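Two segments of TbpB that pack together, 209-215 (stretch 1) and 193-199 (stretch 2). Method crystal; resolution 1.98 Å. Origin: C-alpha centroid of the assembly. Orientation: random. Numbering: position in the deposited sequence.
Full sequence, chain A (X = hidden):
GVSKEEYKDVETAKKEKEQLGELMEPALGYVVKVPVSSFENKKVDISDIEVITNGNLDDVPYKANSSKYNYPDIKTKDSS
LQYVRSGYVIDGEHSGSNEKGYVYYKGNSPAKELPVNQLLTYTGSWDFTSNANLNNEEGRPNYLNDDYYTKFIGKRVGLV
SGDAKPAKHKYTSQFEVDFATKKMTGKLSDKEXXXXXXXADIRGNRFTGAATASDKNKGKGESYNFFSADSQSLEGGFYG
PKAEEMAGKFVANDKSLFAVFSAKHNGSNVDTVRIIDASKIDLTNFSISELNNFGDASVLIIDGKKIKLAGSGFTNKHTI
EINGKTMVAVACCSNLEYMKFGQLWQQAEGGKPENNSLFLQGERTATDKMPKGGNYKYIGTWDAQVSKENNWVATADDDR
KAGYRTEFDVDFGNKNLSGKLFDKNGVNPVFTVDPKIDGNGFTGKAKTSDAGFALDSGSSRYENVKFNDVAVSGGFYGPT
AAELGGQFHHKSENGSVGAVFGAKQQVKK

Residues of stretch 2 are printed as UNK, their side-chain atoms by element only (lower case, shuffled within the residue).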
# COMPACT_ATOMS: atom_id res chain seq x y z
N GLY A 209 15.21 -2.79 4.96
CA GLY A 209 16.38 -2.94 5.80
C GLY A 209 17.25 -4.11 5.42
O GLY A 209 17.42 -4.38 4.22
N ALA A 210 17.76 -4.82 6.43
CA ALA A 210 18.77 -5.84 6.24
C ALA A 210 18.56 -7.07 7.11
O ALA A 210 18.03 -6.97 8.23
CB ALA A 210 20.18 -5.22 6.49
N ALA A 211 18.99 -8.23 6.63
CA ALA A 211 19.05 -9.42 7.50
C ALA A 211 20.53 -9.73 7.68
O ALA A 211 21.29 -9.75 6.70
CB ALA A 211 18.32 -10.63 6.87
N THR A 212 20.94 -9.94 8.93
CA THR A 212 22.34 -10.28 9.24
C THR A 212 22.46 -11.74 9.59
O THR A 212 21.79 -12.18 10.54
CB THR A 212 22.84 -9.43 10.45
OG1 THR A 212 22.72 -8.06 10.10
CG2 THR A 212 24.31 -9.78 10.82
N ALA A 213 23.24 -12.49 8.81
CA ALA A 213 23.43 -13.91 9.10
C ALA A 213 24.11 -14.09 10.45
O ALA A 213 25.16 -13.46 10.70
CB ALA A 213 24.24 -14.59 8.03
N SER A 214 23.55 -14.94 11.32
CA SER A 214 24.10 -15.08 12.68
C SER A 214 25.36 -15.97 12.68
O SER A 214 26.20 -15.82 13.54
CB SER A 214 23.07 -15.63 13.67
OG SER A 214 21.88 -14.84 13.67
N ASP A 215 25.48 -16.87 11.71
CA ASP A 215 26.67 -17.73 11.55
C ASP A 215 27.22 -17.46 10.16
O ASP A 215 26.61 -17.87 9.18
CB ASP A 215 26.30 -19.21 11.75
CG ASP A 215 27.53 -20.15 11.66
OD1 ASP A 215 28.62 -19.71 11.22
OD2 ASP A 215 27.37 -21.34 12.01
N UNK A 193 17.94 -21.81 18.08
CA UNK A 193 19.12 -21.25 17.47
C UNK A 193 18.73 -20.05 16.61
O UNK A 193 17.86 -20.15 15.76
c UNK A 193 19.79 -22.33 16.63
c UNK A 193 21.03 -21.84 15.96
n UNK A 193 23.67 -23.53 13.86
c UNK A 193 23.02 -22.44 14.61
c UNK A 193 21.72 -22.95 15.19
N UNK A 194 19.42 -18.92 16.82
CA UNK A 194 19.21 -17.72 16.01
C UNK A 194 19.90 -17.86 14.65
O UNK A 194 21.08 -18.20 14.59
o UNK A 194 19.06 -16.44 18.00
c UNK A 194 19.71 -16.49 16.74
c UNK A 194 19.40 -15.19 15.93
N UNK A 195 19.17 -17.59 13.57
CA UNK A 195 19.71 -17.81 12.24
C UNK A 195 20.02 -16.46 11.58
O UNK A 195 21.07 -16.29 10.98
c UNK A 195 18.76 -18.69 11.35
c UNK A 195 19.55 -21.02 12.39
c UNK A 195 19.42 -19.00 9.99
c UNK A 195 18.35 -20.01 12.06
N UNK A 196 19.11 -15.49 11.70
CA UNK A 196 19.34 -14.13 11.26
C UNK A 196 18.85 -13.18 12.33
O UNK A 196 17.89 -13.47 13.07
c UNK A 196 20.18 -15.07 6.76
c UNK A 196 18.54 -13.83 9.99
c UNK A 196 18.88 -14.70 8.79
c UNK A 196 18.48 -16.68 7.42
o UNK A 196 19.84 -17.00 5.41
c UNK A 196 19.85 -14.30 7.87
c UNK A 196 19.51 -16.27 6.54
c UNK A 196 18.19 -15.89 8.55
N UNK A 197 19.46 -12.00 12.36
CA UNK A 197 18.81 -10.89 13.01
C UNK A 197 18.40 -9.95 11.91
O UNK A 197 18.97 -9.97 10.82
c UNK A 197 20.07 -11.11 15.22
o UNK A 197 20.94 -9.77 13.36
c UNK A 197 19.73 -10.17 14.03
N UNK A 198 17.39 -9.13 12.18
CA UNK A 198 16.89 -8.20 11.18
C UNK A 198 16.77 -6.75 11.75
O UNK A 198 16.62 -6.54 12.96
c UNK A 198 14.48 -8.62 11.65
c UNK A 198 15.51 -8.64 10.61
c UNK A 198 15.55 -10.05 9.95
N UNK A 199 16.89 -5.78 10.86
CA UNK A 199 16.80 -4.36 11.20
C UNK A 199 16.14 -3.70 10.03
O UNK A 199 16.50 -3.99 8.88
c UNK A 199 18.19 -3.77 11.36
c UNK A 199 18.85 -4.23 12.63
o UNK A 199 18.71 -3.59 13.67
n UNK A 199 19.51 -5.39 12.57
O HOH W 1 24.91 -22.29 11.64
O HOH W 2 23.27 -17.88 10.08
O HOH W 3 22.82 -11.69 13.36
O HOH W 4 20.30 -6.72 10.24

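Position 193 carries four carbons in a row ending in a nitrogen, every torsion near 180°. CA-to-CB points sideways, yet the end comes nearer to stretch 1, and water 1 accepts from the terminal nitrogen at 2.8 Å while donating to Asp215 OD2 at 2.7 Å. An unbranched chain ending in nitrogen is lysine, Lys193, linked to the acid through water rather than directly.

At position 194 one carbon bears one oxygen and one carbon. Its CA-to-CB bond points sideways, and its methyl carbon lies 3.4 Å from Ser214 OG; one oxygen and one carbon on CB make it threonine, Thr194.

At position 195 four carbons fork at the first, one arm two carbons long; the CA-to-CB bond points away from stretch 1, and the side chain comes no nearer than 5.5 Å. That is isoleucine, Ile195. The backbone makes the contact here: Ser214 N donates to Ile195 O at 2.8 Å, and water 2 joins Ile195 O (2.9 Å) to Asp215 N (2.9 Å).

Position 196 shows one carbon, then a six-carbon ring with an oxygen. The ring lies obliquely by the two small residues on this face, with one ring carbon 4.1 Å from Ala211 CB and 3.8 Å from Ala213 CA. It is tyrosine, Tyr196.

Position 197 again has a carbon carrying one oxygen and one carbon, set opposite Thr212, with the oxygen 3.5 Å from Thr212 CB and 2.7 Å from water 3, which donates to Thr212 O at 3.0 Å. It is Thr197, in rotamer p where Thr212 is m.

Position 198 has one carbon bearing two more, with no polar atom; one of the two end carbons lies 4.2 Å from Ala211 CB, on the face that also holds Tyr196. This is valine, Val198.

Position 199 has two carbons, the second carrying an oxygen and a nitrogen. The side-chain nitrogen gives a hydrogen bond to water 4 at 2.8 Å; that water donates to Ala210 O at 3.0 Å and lies 2.8 Å from Thr212 OG1. This is asparagine, Asn199.

The rule is an antiparallel ladder with two different faces. Thr212 N to Thr197 O (2.7 Å) and Thr197 N to Thr212 O (3.0 Å) close one hydrogen-bonded pair; Ala210 N to Asn199 O (2.9 Å) and Asn199 N to Ala210 O (3.1 Å) close another. Alternation sends Ala211, Ala213, Tyr196 and Val198 to a buried apolar face, where two alanines lie against larger partners. Ala210, Thr212, Thr197 and Asn199 share the more open face, where waters 3 and 4 tie polar side chains to backbone oxygens. Backbone pairing sets the register, while the side chains distinguish the faces.

Stretch 2 193-199: KTIYTVN
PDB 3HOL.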